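Local structure of putative uncharacterized protein (Streptococcus mutans, 3BGK) at residues G65-Y70 and G134-D139; L140-F145 and I165-K170; A73-A78 and I98-S103. The protein probably dehydrates the S form of NAD(P)HX, a damaged hydrated form of NAD(P)H, using ADP, which is converted to AMP, and so repairs the cofactor. One frame throughout, in Å; residues are numbered along the deposited sequence.

Contact 1 of 3, residues G65-Y70 and G134-D139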
loop_
_atom_site.group_PDB
_atom_site.type_symbol
_atom_site.label_atom_id
_atom_site.label_comp_id
_atom_site.label_asym_id
_atom_site.label_seq_id
_atom_site.Cartn_x
_atom_site.Cartn_y
_atom_site.Cartn_z
ATOM N N GLY A 65 1.076 21.178 -0.423
ATOM C CA GLY A 65 2.390 20.785 -0.908
ATOM C C GLY A 65 2.301 19.530 -1.754
ATOM O O GLY A 65 1.246 19.210 -2.291
ATOM N N GLY A 66 3.414 18.812 -1.878
ATOM C CA GLY A 66 3.435 17.589 -2.671
ATOM C C GLY A 66 3.222 17.900 -4.132
ATOM O O GLY A 66 2.673 17.088 -4.883
ATOM N N ASN A 67 3.642 19.102 -4.519
ATOM C CA ASN A 67 3.664 19.507 -5.907
ATOM C C ASN A 67 4.687 18.641 -6.621
ATOM O O ASN A 67 5.745 18.330 -6.058
ATOM C CB ASN A 67 4.047 20.980 -6.014
ATOM C CG ASN A 67 3.833 21.556 -7.406
ATOM O OD1 ASN A 67 3.270 20.905 -8.294
ATOM N ND2 ASN A 67 4.281 22.793 -7.599
ATOM N N TYR A 68 4.345 18.229 -7.841
ATOM C CA TYR A 68 5.236 17.437 -8.683
ATOM C C TYR A 68 6.626 18.080 -8.785
ATOM O O TYR A 68 6.735 19.288 -9.021
ATOM C CB TYR A 68 4.630 17.256 -10.085
ATOM C CG TYR A 68 5.478 16.394 -10.995
ATOM C CD1 TYR A 68 6.412 16.966 -11.857
ATOM C CD2 TYR A 68 5.363 15.005 -10.973
ATOM C CE1 TYR A 68 7.206 16.171 -12.683
ATOM C CE2 TYR A 68 6.148 14.203 -11.786
ATOM C CZ TYR A 68 7.065 14.789 -12.639
ATOM O OH TYR A 68 7.836 13.993 -13.450
ATOM N N PRO A 69 7.692 17.277 -8.615
ATOM C CA PRO A 69 7.680 15.850 -8.308
ATOM C C PRO A 69 7.876 15.481 -6.822
ATOM O O PRO A 69 8.255 14.347 -6.513
ATOM C CB PRO A 69 8.856 15.333 -9.146
ATOM C CG PRO A 69 9.804 16.529 -9.278
ATOM C CD PRO A 69 9.070 17.762 -8.804
ATOM N N TYR A 70 7.585 16.407 -5.911
ATOM C CA TYR A 70 7.826 16.174 -4.475
ATOM C C TYR A 70 6.593 15.690 -3.688
ATOM O O TYR A 70 6.348 16.119 -2.549
ATOM C CB TYR A 70 8.463 17.418 -3.840
ATOM C CG TYR A 70 9.567 18.004 -4.694
ATOM C CD1 TYR A 70 9.366 19.181 -5.415
ATOM C CD2 TYR A 70 10.798 17.362 -4.808
ATOM C CE1 TYR A 70 10.376 19.715 -6.217
ATOM C CE2 TYR A 70 11.809 17.881 -5.613
ATOM C CZ TYR A 70 11.590 19.054 -6.315
ATOM O OH TYR A 70 12.594 19.570 -7.101
ATOM N N GLY A 134 7.341 19.982 -0.097
ATOM C CA GLY A 134 7.200 19.555 -1.484
ATOM C C GLY A 134 6.438 20.515 -2.381
ATOM O O GLY A 134 6.048 20.150 -3.493
ATOM N N LEU A 135 6.228 21.743 -1.907
ATOM C CA LEU A 135 5.506 22.766 -2.668
ATOM C C LEU A 135 6.213 23.116 -3.983
ATOM O O LEU A 135 5.562 23.442 -4.976
ATOM C CB LEU A 135 5.316 24.032 -1.815
ATOM C CG LEU A 135 4.445 25.197 -2.319
ATOM C CD1 LEU A 135 2.994 24.772 -2.531
ATOM C CD2 LEU A 135 4.507 26.373 -1.362
ATOM N N ALA A 136 7.544 23.031 -3.972
ATOM C CA ALA A 136 8.399 23.502 -5.070
ATOM C C ALA A 136 8.292 25.022 -5.256
ATOM O O ALA A 136 7.751 25.726 -4.392
ATOM C CB ALA A 136 8.114 22.743 -6.379
ATOM N N GLU A 137 8.821 25.524 -6.371
ATOM C CA GLU A 137 8.960 26.967 -6.571
ATOM C C GLU A 137 8.465 27.460 -7.928
ATOM O O GLU A 137 8.607 28.644 -8.244
ATOM C CB GLU A 137 10.413 27.403 -6.325
ATOM C CG GLU A 137 10.784 27.430 -4.846
ATOM C CD GLU A 137 12.255 27.695 -4.591
ATOM O OE1 GLU A 137 12.763 28.758 -5.017
ATOM O OE2 GLU A 137 12.898 26.840 -3.943
ATOM N N ASP A 138 7.875 26.555 -8.711
ATOM C CA ASP A 138 7.339 26.888 -10.041
ATOM C C ASP A 138 6.150 27.860 -9.987
ATOM O O ASP A 138 5.819 28.391 -8.920
ATOM C CB ASP A 138 6.984 25.612 -10.828
ATOM C CG ASP A 138 5.934 24.749 -10.131
ATOM O OD1 ASP A 138 5.605 23.673 -10.680
ATOM O OD2 ASP A 138 5.439 25.131 -9.043
ATOM N N ASP A 139 5.513 28.093 -11.132
ATOM C CA ASP A 139 4.401 29.042 -11.204
ATOM C C ASP A 139 3.188 28.633 -10.363
ATOM O O ASP A 139 2.579 29.476 -9.705
ATOM C CB ASP A 139 4.008 29.318 -12.659
ATOM C CG ASP A 139 4.916 30.350 -13.324
ATOM O OD1 ASP A 139 5.430 31.245 -12.609
ATOM O OD2 ASP A 139 5.113 30.269 -14.562
#

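Contact 2 of 3, residues L140-F145 and I165-K170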
loop_
_atom_site.group_PDB
_atom_site.type_symbol
_atom_site.label_atom_id
_atom_site.label_comp_id
_atom_site.label_asym_id
_atom_site.label_seq_id
_atom_site.Cartn_x
_atom_site.Cartn_y
_atom_site.Cartn_z
ATOM N N LEU A 140 2.859 27.342 -10.375
ATOM C CA LEU A 140 1.751 26.821 -9.566
ATOM C C LEU A 140 1.962 27.044 -8.060
ATOM O O LEU A 140 1.011 27.330 -7.334
ATOM C CB LEU A 140 1.491 25.335 -9.869
ATOM C CG LEU A 140 0.411 24.604 -9.054
ATOM C CD1 LEU A 140 -0.964 25.271 -9.187
ATOM C CD2 LEU A 140 0.341 23.126 -9.428
ATOM N N ALA A 141 3.210 26.917 -7.610
ATOM C CA ALA A 141 3.569 27.133 -6.208
ATOM C C ALA A 141 3.381 28.594 -5.778
ATOM O O ALA A 141 2.839 28.862 -4.702
ATOM C CB ALA A 141 4.996 26.676 -5.955
ATOM N N GLN A 142 3.825 29.527 -6.621
ATOM C CA GLN A 142 3.675 30.965 -6.352
ATOM C C GLN A 142 2.226 31.453 -6.396
ATOM O O GLN A 142 1.837 32.308 -5.599
ATOM C CB GLN A 142 4.541 31.804 -7.299
ATOM C CG GLN A 142 5.675 32.556 -6.598
ATOM C CD GLN A 142 5.172 33.635 -5.629
ATOM O OE1 GLN A 142 5.591 33.689 -4.471
ATOM N NE2 GLN A 142 4.275 34.494 -6.105
ATOM N N THR A 143 1.446 30.919 -7.338
ATOM C CA THR A 143 0.016 31.222 -7.439
ATOM C C THR A 143 -0.671 30.773 -6.150
ATOM O O THR A 143 -1.425 31.536 -5.536
ATOM C CB THR A 143 -0.624 30.542 -8.685
ATOM O OG1 THR A 143 -0.095 31.134 -9.878
ATOM C CG2 THR A 143 -2.145 30.697 -8.694
ATOM N N THR A 144 -0.367 29.543 -5.739
ATOM C CA THR A 144 -0.891 28.951 -4.517
ATOM C C THR A 144 -0.439 29.678 -3.262
ATOM O O THR A 144 -1.260 29.941 -2.378
ATOM C CB THR A 144 -0.474 27.490 -4.389
ATOM O OG1 THR A 144 -0.852 26.792 -5.579
ATOM C CG2 THR A 144 -1.142 26.850 -3.182
ATOM N N PHE A 145 0.854 29.982 -3.170
ATOM C CA PHE A 145 1.370 30.725 -2.027
ATOM C C PHE A 145 0.519 31.968 -1.816
ATOM O O PHE A 145 0.066 32.240 -0.699
ATOM C CB PHE A 145 2.829 31.131 -2.233
ATOM C CG PHE A 145 3.441 31.812 -1.039
ATOM C CD1 PHE A 145 4.146 31.078 -0.090
ATOM C CD2 PHE A 145 3.306 33.181 -0.858
ATOM C CE1 PHE A 145 4.709 31.703 1.018
ATOM C CE2 PHE A 145 3.859 33.811 0.245
ATOM C CZ PHE A 145 4.563 33.075 1.182
ATOM N N ILE A 165 9.563 28.860 2.482
ATOM C CA ILE A 165 10.422 29.844 3.132
ATOM C C ILE A 165 11.091 30.729 2.080
ATOM O O ILE A 165 11.135 31.952 2.233
ATOM C CB ILE A 165 11.482 29.182 4.045
ATOM C CG1 ILE A 165 10.817 28.427 5.205
ATOM C CG2 ILE A 165 12.466 30.220 4.575
ATOM C CD1 ILE A 165 10.234 29.311 6.307
ATOM N N ASN A 166 11.592 30.104 1.010
ATOM C CA ASN A 166 12.107 30.829 -0.162
ATOM C C ASN A 166 11.044 31.724 -0.799
ATOM O O ASN A 166 11.338 32.837 -1.237
ATOM C CB ASN A 166 12.626 29.861 -1.227
ATOM C CG ASN A 166 13.549 28.800 -0.667
ATOM O OD1 ASN A 166 14.419 29.082 0.157
ATOM N ND2 ASN A 166 13.372 27.569 -1.130
ATOM N N LEU A 167 9.813 31.220 -0.860
ATOM C CA LEU A 167 8.690 31.949 -1.445
ATOM C C LEU A 167 8.300 33.144 -0.592
ATOM O O LEU A 167 7.948 34.200 -1.118
ATOM C CB LEU A 167 7.493 31.015 -1.650
ATOM C CG LEU A 167 7.215 30.477 -3.056
ATOM C CD1 LEU A 167 8.478 30.029 -3.765
ATOM C CD2 LEU A 167 6.206 29.338 -2.987
ATOM N N LEU A 168 8.365 32.970 0.724
ATOM C CA LEU A 168 8.138 34.062 1.661
ATOM C C LEU A 168 9.247 35.113 1.532
ATOM O O LEU A 168 8.992 36.312 1.677
ATOM C CB LEU A 168 8.043 33.526 3.096
ATOM C CG LEU A 168 7.930 34.507 4.270
ATOM C CD1 LEU A 168 6.620 35.279 4.230
ATOM C CD2 LEU A 168 8.092 33.786 5.602
ATOM N N ALA A 169 10.465 34.651 1.232
ATOM C CA ALA A 169 11.646 35.519 1.111
ATOM C C ALA A 169 11.617 36.466 -0.097
ATOM O O ALA A 169 12.050 37.615 0.008
ATOM C CB ALA A 169 12.929 34.680 1.103
ATOM N N LYS A 170 11.112 35.982 -1.231
ATOM C CA LYS A 170 11.049 36.775 -2.463
ATOM C C LYS A 170 10.181 38.032 -2.321
ATOM O O LYS A 170 10.533 39.100 -2.841
ATOM C CB LYS A 170 10.559 35.918 -3.635
#

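Contact 3 of 3, residues A73-A78 and I98-S103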
loop_
_atom_site.group_PDB
_atom_site.type_symbol
_atom_site.label_atom_id
_atom_site.label_comp_id
_atom_site.label_asym_id
_atom_site.label_seq_id
_atom_site.Cartn_x
_atom_site.Cartn_y
_atom_site.Cartn_z
ATOM N N ALA A 73 6.754 13.989 0.073
ATOM C CA ALA A 73 6.906 14.956 1.161
ATOM C C ALA A 73 5.584 15.296 1.849
ATOM O O ALA A 73 5.515 15.347 3.079
ATOM C CB ALA A 73 7.584 16.226 0.650
ATOM N N ILE A 74 4.536 15.529 1.059
ATOM C CA ILE A 74 3.234 15.873 1.624
ATOM C C ILE A 74 2.554 14.634 2.211
ATOM O O ILE A 74 1.773 14.751 3.153
ATOM C CB ILE A 74 2.322 16.612 0.620
ATOM C CG1 ILE A 74 1.349 17.550 1.349
ATOM C CG2 ILE A 74 1.556 15.627 -0.276
ATOM C CD1 ILE A 74 1.992 18.718 2.098
ATOM N N ILE A 75 2.867 13.460 1.660
ATOM C CA ILE A 75 2.384 12.190 2.187
ATOM C C ILE A 75 3.002 11.920 3.556
ATOM O O ILE A 75 2.342 11.369 4.442
ATOM C CB ILE A 75 2.688 10.998 1.238
ATOM C CG1 ILE A 75 1.949 11.161 -0.095
ATOM C CG2 ILE A 75 2.310 9.675 1.894
ATOM C CD1 ILE A 75 2.349 10.145 -1.177
HETATM N N MSE A 76 4.259 12.313 3.735
HETATM C CA MSE A 76 4.958 12.056 4.996
HETATM C C MSE A 76 4.575 13.048 6.078
HETATM O O MSE A 76 4.495 12.691 7.253
HETATM C CB MSE A 76 6.466 12.010 4.787
HETATM C CG MSE A 76 6.919 10.714 4.152
HETATM SE SE MSE A 76 8.827 10.641 3.817
HETATM C CE MSE A 76 9.034 12.084 2.511
ATOM N N ALA A 77 4.317 14.290 5.679
ATOM C CA ALA A 77 3.771 15.277 6.601
ATOM C C ALA A 77 2.333 14.904 6.983
ATOM O O ALA A 77 1.960 14.980 8.154
ATOM C CB ALA A 77 3.837 16.661 5.996
ATOM N N ALA A 78 1.541 14.480 6.000
ATOM C CA ALA A 78 0.173 14.031 6.258
ATOM C C ALA A 78 0.140 12.870 7.251
ATOM O O ALA A 78 -0.584 12.923 8.245
ATOM C CB ALA A 78 -0.521 13.651 4.968
ATOM N N ILE A 98 -2.588 12.228 -5.370
ATOM C CA ILE A 98 -3.697 11.909 -4.463
ATOM C C ILE A 98 -3.851 10.399 -4.233
ATOM O O ILE A 98 -4.115 9.971 -3.101
ATOM C CB ILE A 98 -5.028 12.548 -4.951
ATOM C CG1 ILE A 98 -4.973 14.071 -4.778
ATOM C CG2 ILE A 98 -6.237 11.968 -4.197
ATOM C CD1 ILE A 98 -5.833 14.844 -5.755
ATOM N N THR A 99 -3.674 9.604 -5.290
ATOM C CA THR A 99 -3.795 8.146 -5.194
ATOM C C THR A 99 -2.767 7.558 -4.224
ATOM O O THR A 99 -3.102 6.716 -3.376
ATOM C CB THR A 99 -3.654 7.459 -6.576
ATOM O OG1 THR A 99 -4.663 7.952 -7.459
ATOM C CG2 THR A 99 -3.815 5.945 -6.458
ATOM N N ALA A 100 -1.518 7.998 -4.370
ATOM C CA ALA A 100 -0.423 7.552 -3.516
ATOM C C ALA A 100 -0.647 7.967 -2.063
ATOM O O ALA A 100 -0.396 7.183 -1.147
ATOM C CB ALA A 100 0.911 8.077 -4.037
ATOM N N LEU A 101 -1.143 9.186 -1.859
ATOM C CA LEU A 101 -1.487 9.657 -0.519
ATOM C C LEU A 101 -2.532 8.748 0.110
ATOM O O LEU A 101 -2.392 8.335 1.266
ATOM C CB LEU A 101 -2.004 11.101 -0.530
ATOM C CG LEU A 101 -2.489 11.612 0.840
ATOM C CD1 LEU A 101 -1.378 12.272 1.630
ATOM C CD2 LEU A 101 -3.650 12.548 0.694
ATOM N N HIS A 102 -3.577 8.432 -0.653
ATOM C CA HIS A 102 -4.653 7.594 -0.126
ATOM C C HIS A 102 -4.271 6.139 0.049
ATOM O O HIS A 102 -4.878 5.440 0.864
ATOM C CB HIS A 102 -5.930 7.737 -0.940
ATOM C CG HIS A 102 -6.709 8.958 -0.588
ATOM N ND1 HIS A 102 -7.449 9.661 -1.510
ATOM C CD2 HIS A 102 -6.838 9.621 0.585
ATOM C CE1 HIS A 102 -8.014 10.696 -0.919
ATOM N NE2 HIS A 102 -7.667 10.690 0.356
ATOM N N SER A 103 -3.255 5.689 -0.683
ATOM C CA SER A 103 -2.712 4.356 -0.453
ATOM C C SER A 103 -2.204 4.264 0.983
ATOM O O SER A 103 -2.374 3.239 1.632
ATOM C CB SER A 103 -1.601 4.012 -1.452
ATOM O OG SER A 103 -0.416 4.756 -1.199
#

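Contact 1 of 3, residues G65-Y70 and G134-D139
Asn-67 reaches across to Leu-135 with its side-chain amide, and its backbone nitrogen faces Gly-134 close by. The straighter of the two bonds is the side-chain one: Asn-67 ND2 gives a hydrogen to Leu-135 O at 3.0 Å, with an N-H...O angle of 154°. The acceptor lies practically in the amide plane, whereas the donor is tilted somewhat from the plane of the carbonyl. CG of Asn-67 stands anti to the backbone N (chi1 -169°), which carries the amide out over the 134-139 loop. The backbone bond from Asn-67 N to Gly-134 O is short, 2.8 Å, but bent and weak. Packing is close here too. Tyr-70 O and Gly-66 N occupy the space beside Gly-134 CA where a side chain would stand. CB of Tyr-70 lies 3.4 Å from Gly-134 CA. Gly-134 takes up a positive phi.

Both loops leave the ends of neighbouring parallel strands, 60-64 and 128-131, and lead into helices on the way to the next strand. These are the C-terminal ends of the parallel strands, where ribokinase-like enzymes place their substrate and nucleotide sites, and Gly-134 is a predicted contact for (6S)-NADPHX.

Toward the outside the touches thin out. The Tyr-70 ring meets Ala-136 with its edge, CE1 lying 3.8 Å from Ala-136 CB, while CD of Pro-69, which follows a cis peptide bond, sits over one face of the same ring. Asp-138 is exposed, yet its OD2 comes within 3.0 Å of Asn-67 ND2, the carboxylate turned about 48° from the amide. The same OD2 accepts from Ala-141 N, an N-cap on helix 139-151. Tyr-68 turns away from the 134-139 loop and hydrogen-bonds through OH to Glu-115 of a neighbouring subunit.

Contact 2 of 3, residues L140-F145 and I165-K170
Leu-167 pushes in between Ala-141, Gln-142 and Phe-145, and almost everything in this contact touches it. Its CB lies over one face of the Phe-145 ring, 4.2 Å from the ring centroid and 29° off the normal, an off-centre CH-pi contact displaced toward CD1. The CD2 methyl goes further in, to 3.8 Å from Ala-141 O, and also reaches CB of Phe-145. Gln-142 bends at chi2, bringing OE1 alongside Leu-167, 3.9 Å from its CG. The far end of the ring is used too: CZ of Phe-145 stands 3.7 Å from Leu-168 CA, an approach that is oblique to the ring.

What puts the ring there is its first torsion. CG of Phe-145 is anti to the backbone N (chi1 -176°), sending the ring from helix 139-151 across to the next helix. One turn further along, Trp-149 meets it with its ring nearly parallel. Behind the contact, Leu-140 O takes two hydrogens that come from opposite faces of its plane, from Thr-144 N and, at 2.6 Å, from Thr-144 OG1, so the helical turn that carries Ala-141 is tied by a side chain as well as by the backbone. Leu-168 continues inward onto Ile-160 and Leu-183 of the sheet, while Gln-142 keeps to the partly exposed border.

The axes of the two short segments approach to 10.8 Å at a steep angle of 71°, so the meeting is local, around a single inserted leucine. Helix 139-151 leads from strand 128-131 to strand 157-161, and helix 163-170 follows on toward strand 181-184; the contact is packing between helices of successive beta-alpha-beta units in the three-layer sandwich.

Contact 3 of 3, residues A73-A78 and I98-S103
The flat group that Ile-75 meets is the peptide linking Ala-100 to Leu-101: CD1 of Ile-75 rests over one face of it, 3.7 Å from Leu-101 N, with Ala-100 CB beside it at 3.8 Å. No aromatic ring takes part, and the rest of the contact is aliphatic. Leu-101 returns the approach from the other helix. Its side chain runs past that of Ile-75 in the opposite direction, so that Ile-75 CG1 and Leu-101 CD1 come to 3.9 Å. The same CD1 ends against the CB methyl of Ala-78, 3.7 Å away. Two torsions set up this exchange: CG1 of Ile-75 lies beside the backbone N (chi1 -64°), and CG of Leu-101 is anti to its own (chi1 175°). Alanines lie against both tips, and Ile-75 CA is 5.4 Å from Leu-101 CA.

All the touching residues are buried, and no hydrogen bond crosses between the segments. Their axes are 9.7 Å apart and 31° from parallel. Helices 71-83 and 98-104 belong to two successive beta-alpha-beta units, linking parallel strands 60-64, 88-93 and 109-112, and pack side by side against the sheet. On the sheet side, Leu-101 rests on Val-91 and Ala-110 of those strands, while Ala-100 and Ser-103 on helix 98-104 face neighbouring subunits of the tetramer.

All three contacts lie around one sheet: contact 1 in the loops at strand ends, contacts 2 and 3 between helices that flank it. Along the chain contact 3 is nested in the loop contact 1 closes, and contact 2 follows both. Contact 1 sits between the others in space, its centre 10 Å from that of contact 2 and 13 Å from that of contact 3. It touches both: Ala-136 O packs on Ala-141 CB, and Gly-65 and Gly-66 pack on Ile-74. Contacts 2 and 3, 21 Å apart by centres, do not meet. The loops of contact 1, with the predicted substrate residue Gly-134, therefore lie between two helix pairs, while contacts 1 and 3 also reach a neighbouring subunit.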